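Local coordinates for beta-N-acetylglucosaminidase (Thermotoga maritima, PDB 3WO8), which probably hydrolyses terminal non-reducing N-acetyl-D-hexosamine residues of N-acetyl-beta-D-hexosaminides, as a member of glycosyl hydrolase family 3, at residues 29-34 and 287-292; 56-61 and 335-340. One frame throughout, in Å; residues are numbered along the deposited sequence.

Contact 1: 29-34 and 287-292; sequences EEVKEI and GDYRNL
The Tyr289 ring meets Ile34 at its edge: CG1 of Ile34 lies in the ring plane, 3.8 Å from CD2 of Tyr289. Over one face sits CG of its own neighbour Arg290, offset toward the rim and 3.5 Å above the plane. Val31 approaches obliquely at the phenol end, its CG2 3.7 Å from CZ of Tyr289. Ile34 divides its two branches. While CG1 meets the ring, chi1 of -68° sets it anti to the carbonyl carbon and leaves CG2 anti to the backbone N, where CG2 comes within 3.5 Å of CD2 of Leu292. Glu30 reaches over as an extended chain, and its OE2 ends 3.3 Å from Tyr289 OH, the carboxylate turned 44° from the ring plane. The same OE2 lies 3.4 Å from CD of Arg290, on the aliphatic part of that chain; the guanidinium is further away and keeps company with Asp288, whose OD2 is 3.1 Å from Arg290 NH1 but well out of the guanidinium plane, so this pair is one of charge, with no N-H pointing at the oxygen.

This is a seam of the TIM barrel. Helix 29-37 follows the first strand, 20-24, and 287-292 leads from the last, 283-286, into helix 292-304, so the contact packs the first helix against the loop beyond the neighbouring eighth strand. Tyr289 also stacks on Phe24 and shares a backbone hydrogen bond with Gly23, both of the first strand. An alanine at Tyr289 would probably open a gap between Ile34 CG1, Val31 CG2 and Phe24, and leave CG of Arg290 without the ring face it rests on. Outward from this buried ring the contact turns polar: Glu30 and Arg290 are both exposed, with OE2 of Glu30 4.9 Å from NE of Arg290.

Contact 2: 56-61 and 335-340; sequences LMDFMS and FLADVS
Helix segments 56-61 and 335-340 cross nearly at right angles, at -100° with their axes 8.0 Å apart, and come closest through Met57 and Ala337, whose CA atoms are 5.7 Å apart. The small side chain of Ala337 is consistent with so close an approach. Its CB points toward 56-61 and lies 4.0 Å from the carbonyl O of Met57 and equally far from CB of Ser61, with Asp58 OD1 just beyond.

To one side of the alanine the contact is apolar. Met57 runs out as an extended chain and passes obliquely by Leu336: its SD is 4.1 Å from CB of Leu336, its CE 4.0 Å from CD1 of Leu336. Leu336 in turn lays CG over the centre of a face of the Phe335 ring, and Phe335 makes a cation-pi contact with Arg105 of the second subunit.

To the other side it is polar. OG of Ser61 donates a weak hydrogen bond, 3.4 Å long, to OD1 of Asp338, an oxygen that also has a long, weak ion pair with Lys65. Asp58 spends its charge on Lys467 of helix 462-471, in a salt bridge.

Helix 334-342 follows the barrel's final helices and leads into strand 345-347 of the C-terminal domain's mixed sheet, so this crossing seats the connecting helix on the barrel helix 53-66. The second subunit also packs on the connecting helix, where Val339 O accepts a hydrogen bond from Asn98 ND2 of that chain. With one weak bond between the segments, the crossing probably rests mainly on packing around Ala337, while the strongest charge pairing of Asp58 ties helix 53-66 to the C-terminal domain instead.

Overall arrangement
Both contacts use helices from the start of the barrel. Contact 1 stays within it, joining the first helix to the loop after the last strand; contact 2 takes helix 53-66 outward to the connecting helix 334-342 and the dimer partner. Their centres lie 20 Å apart, yet they touch: CG1 of Val31 packs on CZ of Phe59 at 4.0 Å. Contact 1 is partly buried, an aromatic ring among aliphatic branches with an exposed, charged margin, and no other chain of the assembly reaches it. Contact 2 is buried but for the partly exposed Asp338, packed round an alanine with a single weak hydrogen bond across it, and bounded by the C-terminal domain and the second subunit.

Contact 1: 29-34 and 287-292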
ATOM      1  N   GLU B  29      17.457   5.909  18.328  1.00 54.38           N
ATOM      2  CA  GLU B  29      17.550   6.381  19.697  1.00 53.36           C
ATOM      3  C   GLU B  29      17.609   7.913  19.785  1.00 51.26           C
ATOM      4  O   GLU B  29      17.111   8.504  20.738  1.00 53.33           O
ATOM      5  CB  GLU B  29      18.731   5.709  20.402  1.00 55.91           C
ATOM      6  CG  GLU B  29      18.655   5.773  21.924  1.00 63.39           C
ATOM      7  CD  GLU B  29      17.420   5.094  22.486  1.00 69.89           C
ATOM      8  OE1 GLU B  29      17.004   4.066  21.907  1.00 73.96           O
ATOM      9  OE2 GLU B  29      16.868   5.580  23.502  1.00 69.52           O
ATOM     10  N   GLU B  30      18.187   8.564  18.784  1.00 51.43           N
ATOM     11  CA  GLU B  30      18.261  10.027  18.789  1.00 53.50           C
ATOM     12  C   GLU B  30      16.852  10.610  18.617  1.00 56.16           C
ATOM     13  O   GLU B  30      16.443  11.496  19.366  1.00 58.02           O
ATOM     14  CB  GLU B  30      19.205  10.521  17.678  1.00 54.83           C
ATOM     15  CG  GLU B  30      19.422  12.040  17.607  1.00 56.98           C
ATOM     16  CD  GLU B  30      20.310  12.450  16.435  1.00 57.49           C
ATOM     17  OE1 GLU B  30      21.151  11.639  16.038  1.00 65.38           O
ATOM     18  OE2 GLU B  30      20.187  13.562  15.897  1.00 55.80           O
ATOM     19  N   VAL B  31      16.112  10.066  17.648  1.00 53.85           N
ATOM     20  CA  VAL B  31      14.778  10.538  17.311  1.00 48.96           C
ATOM     21  C   VAL B  31      13.867  10.445  18.514  1.00 46.01           C
ATOM     22  O   VAL B  31      13.183  11.411  18.867  1.00 43.36           O
ATOM     23  CB  VAL B  31      14.183   9.744  16.138  1.00 49.16           C
ATOM     24  CG1 VAL B  31      12.693  10.021  15.996  1.00 52.55           C
ATOM     25  CG2 VAL B  31      14.891  10.091  14.836  1.00 49.54           C
ATOM     26  N   LYS B  32      13.875   9.278  19.138  1.00 48.21           N
ATOM     27  CA  LYS B  32      13.143   9.047  20.385  1.00 55.15           C
ATOM     28  C   LYS B  32      13.534  10.041  21.475  1.00 59.18           C
ATOM     29  O   LYS B  32      12.675  10.489  22.239  1.00 62.92           O
ATOM     30  CB  LYS B  32      13.398   7.647  20.934  1.00 53.56           C
ATOM     31  CG  LYS B  32      12.968   6.483  20.050  1.00 57.11           C
ATOM     32  CD  LYS B  32      12.862   5.197  20.878  1.00 63.46           C
ATOM     33  CE  LYS B  32      13.368   3.949  20.165  1.00 62.39           C
ATOM     34  NZ  LYS B  32      13.075   2.744  20.987  1.00 64.76           N
ATOM     35  N   GLU B  33      14.822  10.378  21.553  1.00 61.28           N
ATOM     36  CA  GLU B  33      15.303  11.265  22.620  1.00 62.08           C
ATOM     37  C   GLU B  33      14.827  12.703  22.442  1.00 51.41           C
ATOM     38  O   GLU B  33      14.321  13.280  23.374  1.00 48.95           O
ATOM     39  CB  GLU B  33      16.819  11.160  22.784  1.00 71.16           C
ATOM     40  CG  GLU B  33      17.234   9.858  23.479  1.00 82.18           C
ATOM     41  CD  GLU B  33      18.746   9.545  23.428  1.00 89.95           C
ATOM     42  OE1 GLU B  33      19.207   8.697  24.216  1.00 86.98           O
ATOM     43  OE2 GLU B  33      19.494  10.119  22.604  1.00102.44           O
ATOM     44  N   ILE B  34      14.953  13.253  21.239  1.00 47.60           N
ATOM     45  CA  ILE B  34      14.407  14.561  20.928  1.00 44.80           C
ATOM     46  C   ILE B  34      12.960  14.555  21.309  1.00 46.65           C
ATOM     47  O   ILE B  34      12.475  15.514  21.859  1.00 50.43           O
ATOM     48  CB  ILE B  34      14.470  14.883  19.420  1.00 50.16           C
ATOM     49  CG1 ILE B  34      15.905  15.064  18.948  1.00 55.05           C
ATOM     50  CG2 ILE B  34      13.708  16.164  19.085  1.00 50.65           C
ATOM     51  CD1 ILE B  34      16.503  16.402  19.341  1.00 58.68           C
ATOM     52  N   GLY B 287      11.560  21.019   8.789  1.00 40.44           N
ATOM     53  CA  GLY B 287      11.892  19.935   7.881  1.00 44.14           C
ATOM     54  C   GLY B 287      12.803  18.876   8.492  1.00 47.95           C
ATOM     55  O   GLY B 287      12.637  17.681   8.225  1.00 51.40           O
ATOM     56  N   ASP B 288      13.762  19.323   9.314  1.00 51.42           N
ATOM     57  CA  ASP B 288      14.796  18.471   9.912  1.00 46.30           C
ATOM     58  C   ASP B 288      14.737  18.557  11.415  1.00 44.47           C
ATOM     59  O   ASP B 288      15.289  19.467  12.014  1.00 48.05           O
ATOM     60  CB  ASP B 288      16.166  18.949   9.438  1.00 48.61           C
ATOM     61  CG  ASP B 288      17.331  18.033   9.875  1.00 51.14           C
ATOM     62  OD1 ASP B 288      17.157  17.139  10.757  1.00 49.62           O
ATOM     63  OD2 ASP B 288      18.438  18.237   9.295  1.00 47.16           O
ATOM     64  N   TYR B 289      14.117  17.574  12.034  1.00 43.32           N
ATOM     65  CA  TYR B 289      13.951  17.552  13.470  1.00 46.51           C
ATOM     66  C   TYR B 289      15.180  17.869  14.267  1.00 53.72           C
ATOM     67  O   TYR B 289      15.078  18.146  15.463  1.00 58.57           O
ATOM     68  CB  TYR B 289      13.500  16.174  13.910  1.00 49.14           C
ATOM     69  CG  TYR B 289      14.618  15.154  13.982  1.00 56.00           C
ATOM     70  CD1 TYR B 289      15.160  14.589  12.815  1.00 54.93           C
ATOM     71  CD2 TYR B 289      15.128  14.734  15.220  1.00 57.14           C
ATOM     72  CE1 TYR B 289      16.160  13.631  12.881  1.00 55.38           C
ATOM     73  CE2 TYR B 289      16.135  13.781  15.295  1.00 58.28           C
ATOM     74  CZ  TYR B 289      16.652  13.231  14.126  1.00 58.10           C
ATOM     75  OH  TYR B 289      17.657  12.288  14.199  1.00 54.56           O
ATOM     76  N   ARG B 290      16.350  17.751  13.643  1.00 67.14           N
ATOM     77  CA  ARG B 290      17.631  18.026  14.332  1.00 67.15           C
ATOM     78  C   ARG B 290      17.824  19.500  14.693  1.00 64.68           C
ATOM     79  O   ARG B 290      18.435  19.803  15.721  1.00 63.37           O
ATOM     80  CB  ARG B 290      18.809  17.481  13.524  1.00 64.39           C
ATOM     81  CG  ARG B 290      18.859  15.961  13.554  1.00 64.96           C
ATOM     82  CD  ARG B 290      20.145  15.410  12.990  1.00 70.57           C
ATOM     83  NE  ARG B 290      20.468  16.050  11.718  1.00 79.43           N
ATOM     84  CZ  ARG B 290      20.384  15.485  10.515  1.00 81.04           C
ATOM     85  NH1 ARG B 290      20.714  16.200   9.442  1.00 81.40           N
ATOM     86  NH2 ARG B 290      19.993  14.220  10.369  1.00 76.08           N
ATOM     87  N   ASN B 291      17.244  20.397  13.888  1.00 57.49           N
ATOM     88  CA  ASN B 291      17.217  21.823  14.214  1.00 56.39           C
ATOM     89  C   ASN B 291      16.307  22.193  15.405  1.00 55.04           C
ATOM     90  O   ASN B 291      16.045  23.373  15.664  1.00 54.21           O
ATOM     91  CB  ASN B 291      16.790  22.619  12.980  1.00 56.85           C
ATOM     92  CG  ASN B 291      17.813  22.542  11.852  1.00 59.42           C
ATOM     93  OD1 ASN B 291      19.004  22.736  12.064  1.00 67.29           O
ATOM     94  ND2 ASN B 291      17.353  22.275  10.653  1.00 62.10           N
ATOM     95  N   LEU B 292      15.808  21.202  16.133  1.00 52.41           N
ATOM     96  CA  LEU B 292      14.802  21.501  17.140  1.00 53.87           C
ATOM     97  C   LEU B 292      15.437  22.137  18.328  1.00 55.34           C
ATOM     98  O   LEU B 292      15.021  23.224  18.715  1.00 60.16           O
ATOM     99  CB  LEU B 292      13.993  20.271  17.569  1.00 51.95           C
ATOM    100  CG  LEU B 292      12.786  20.579  18.470  1.00 51.58           C
ATOM    101  CD1 LEU B 292      11.773  21.494  17.790  1.00 54.45           C
ATOM    102  CD2 LEU B 292      12.098  19.303  18.919  1.00 49.72           C
TER

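Contact 2: 56-61 and 335-340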
ATOM      1  N   LEU B  56       8.206   2.255  10.278  1.00 35.53           N
ATOM      2  CA  LEU B  56       6.954   2.968  10.371  1.00 33.74           C
ATOM      3  C   LEU B  56       6.121   2.427  11.511  1.00 34.70           C
ATOM      4  O   LEU B  56       5.549   3.180  12.273  1.00 33.03           O
ATOM      5  CB  LEU B  56       6.150   2.870   9.077  1.00 30.67           C
ATOM      6  CG  LEU B  56       4.829   3.608   9.218  1.00 28.65           C
ATOM      7  CD1 LEU B  56       5.060   5.080   9.588  1.00 30.19           C
ATOM      8  CD2 LEU B  56       4.024   3.475   7.967  1.00 25.76           C
ATOM      9  N   MET B  57       6.087   1.110  11.641  1.00 36.46           N
ATOM     10  CA  MET B  57       5.330   0.505  12.718  1.00 36.76           C
ATOM     11  C   MET B  57       5.884   0.825  14.100  1.00 35.52           C
ATOM     12  O   MET B  57       5.149   1.169  15.016  1.00 37.67           O
ATOM     13  CB  MET B  57       5.214  -1.012  12.516  1.00 41.01           C
ATOM     14  CG  MET B  57       4.310  -1.417  11.343  1.00 40.22           C
ATOM     15  SD  MET B  57       4.524  -3.144  10.856  1.00 43.72           S
ATOM     16  CE  MET B  57       3.295  -3.125   9.538  1.00 45.02           C
ATOM     17  N   ASP B  58       7.178   0.706  14.287  1.00 38.68           N
ATOM     18  CA  ASP B  58       7.721   0.936  15.622  1.00 36.29           C
ATOM     19  C   ASP B  58       7.625   2.393  15.955  1.00 35.82           C
ATOM     20  O   ASP B  58       7.423   2.737  17.094  1.00 35.19           O
ATOM     21  CB  ASP B  58       9.160   0.496  15.714  1.00 40.51           C
ATOM     22  CG  ASP B  58       9.566   0.154  17.122  1.00 41.18           C
ATOM     23  OD1 ASP B  58       8.747  -0.510  17.799  1.00 41.23           O
ATOM     24  OD2 ASP B  58      10.696   0.526  17.535  1.00 37.50           O
ATOM     25  N   PHE B  59       7.712   3.252  14.951  1.00 35.14           N
ATOM     26  CA  PHE B  59       7.596   4.678  15.190  1.00 38.39           C
ATOM     27  C   PHE B  59       6.192   4.990  15.672  1.00 36.51           C
ATOM     28  O   PHE B  59       6.018   5.742  16.582  1.00 41.20           O
ATOM     29  CB  PHE B  59       7.978   5.464  13.916  1.00 42.17           C
ATOM     30  CG  PHE B  59       8.350   6.925  14.137  1.00 43.14           C
ATOM     31  CD1 PHE B  59       8.448   7.484  15.401  1.00 43.32           C
ATOM     32  CD2 PHE B  59       8.599   7.730  13.043  1.00 43.79           C
ATOM     33  CE1 PHE B  59       8.760   8.813  15.557  1.00 45.04           C
ATOM     34  CE2 PHE B  59       8.940   9.046  13.182  1.00 44.24           C
ATOM     35  CZ  PHE B  59       9.016   9.596  14.441  1.00 47.99           C
ATOM     36  N   MET B  60       5.179   4.389  15.081  1.00 38.71           N
ATOM     37  CA  MET B  60       3.788   4.704  15.459  1.00 35.01           C
ATOM     38  C   MET B  60       3.511   4.114  16.832  1.00 32.60           C
ATOM     39  O   MET B  60       2.805   4.681  17.635  1.00 31.53           O
ATOM     40  CB  MET B  60       2.807   4.105  14.436  1.00 35.22           C
ATOM     41  CG  MET B  60       2.780   4.803  13.089  1.00 36.06           C
ATOM     42  SD  MET B  60       2.014   6.411  13.300  1.00 38.93           S
ATOM     43  CE  MET B  60       1.871   6.953  11.611  1.00 41.49           C
ATOM     44  N   SER B  61       4.040   2.933  17.087  1.00 31.11           N
ATOM     45  CA  SER B  61       3.911   2.332  18.396  1.00 31.94           C
ATOM     46  C   SER B  61       4.522   3.202  19.491  1.00 37.13           C
ATOM     47  O   SER B  61       3.961   3.358  20.553  1.00 41.09           O
ATOM     48  CB  SER B  61       4.647   1.010  18.427  1.00 30.45           C
ATOM     49  OG  SER B  61       4.514   0.438  19.697  1.00 29.39           O
ATOM     50  N   PHE B 335      -0.007  -1.171  16.273  1.00 29.81           N
ATOM     51  CA  PHE B 335      -0.385  -2.372  17.013  1.00 29.67           C
ATOM     52  C   PHE B 335       0.344  -3.552  16.424  1.00 31.83           C
ATOM     53  O   PHE B 335       0.579  -4.555  17.112  1.00 31.67           O
ATOM     54  CB  PHE B 335      -1.900  -2.594  17.100  1.00 32.61           C
ATOM     55  CG  PHE B 335      -2.563  -3.146  15.845  1.00 33.56           C
ATOM     56  CD1 PHE B 335      -2.881  -2.317  14.778  1.00 35.36           C
ATOM     57  CD2 PHE B 335      -2.942  -4.483  15.776  1.00 34.47           C
ATOM     58  CE1 PHE B 335      -3.504  -2.813  13.644  1.00 35.68           C
ATOM     59  CE2 PHE B 335      -3.566  -4.990  14.646  1.00 33.47           C
ATOM     60  CZ  PHE B 335      -3.857  -4.152  13.588  1.00 35.27           C
ATOM     61  N   LEU B 336       0.739  -3.436  15.149  1.00 29.16           N
ATOM     62  CA  LEU B 336       1.323  -4.578  14.529  1.00 29.40           C
ATOM     63  C   LEU B 336       2.727  -4.808  15.148  1.00 29.52           C
ATOM     64  O   LEU B 336       3.170  -5.928  15.343  1.00 25.67           O
ATOM     65  CB  LEU B 336       1.297  -4.445  12.998  1.00 27.01           C
ATOM     66  CG  LEU B 336      -0.114  -4.651  12.464  1.00 27.78           C
ATOM     67  CD1 LEU B 336      -0.311  -4.209  11.024  1.00 27.65           C
ATOM     68  CD2 LEU B 336      -0.540  -6.102  12.594  1.00 30.62           C
ATOM     69  N   ALA B 337       3.416  -3.738  15.485  1.00 33.16           N
ATOM     70  CA  ALA B 337       4.663  -3.887  16.253  1.00 32.78           C
ATOM     71  C   ALA B 337       4.431  -4.685  17.514  1.00 34.41           C
ATOM     72  O   ALA B 337       5.171  -5.625  17.826  1.00 35.88           O
ATOM     73  CB  ALA B 337       5.239  -2.523  16.600  1.00 32.89           C
ATOM     74  N   ASP B 338       3.377  -4.330  18.234  1.00 37.78           N
ATOM     75  CA  ASP B 338       3.132  -4.948  19.524  1.00 39.34           C
ATOM     76  C   ASP B 338       2.766  -6.364  19.321  1.00 39.97           C
ATOM     77  O   ASP B 338       3.267  -7.239  20.062  1.00 46.23           O
ATOM     78  CB  ASP B 338       2.012  -4.254  20.294  1.00 45.33           C
ATOM     79  CG  ASP B 338       2.309  -2.826  20.576  1.00 46.21           C
ATOM     80  OD1 ASP B 338       3.452  -2.508  20.954  1.00 58.50           O
ATOM     81  OD2 ASP B 338       1.403  -2.014  20.408  1.00 51.79           O
ATOM     82  N   VAL B 339       1.901  -6.610  18.332  1.00 35.77           N
ATOM     83  CA  VAL B 339       1.493  -7.976  18.048  1.00 35.34           C
ATOM     84  C   VAL B 339       2.720  -8.818  17.761  1.00 35.72           C
ATOM     85  O   VAL B 339       2.812  -9.951  18.194  1.00 36.83           O
ATOM     86  CB  VAL B 339       0.544  -8.031  16.857  1.00 38.78           C
ATOM     87  CG1 VAL B 339       0.336  -9.468  16.400  1.00 38.90           C
ATOM     88  CG2 VAL B 339      -0.777  -7.422  17.248  1.00 40.92           C
ATOM     89  N   SER B 340       3.698  -8.243  17.067  1.00 37.63           N
ATOM     90  CA  SER B 340       4.860  -9.011  16.667  1.00 41.60           C
ATOM     91  C   SER B 340       5.724  -9.301  17.867  1.00 43.35           C
ATOM     92  O   SER B 340       6.160 -10.460  18.060  1.00 41.76           O
ATOM     93  CB  SER B 340       5.676  -8.290  15.606  1.00 43.11           C
ATOM     94  OG  SER B 340       4.842  -7.447  14.819  1.00 50.91           O
TER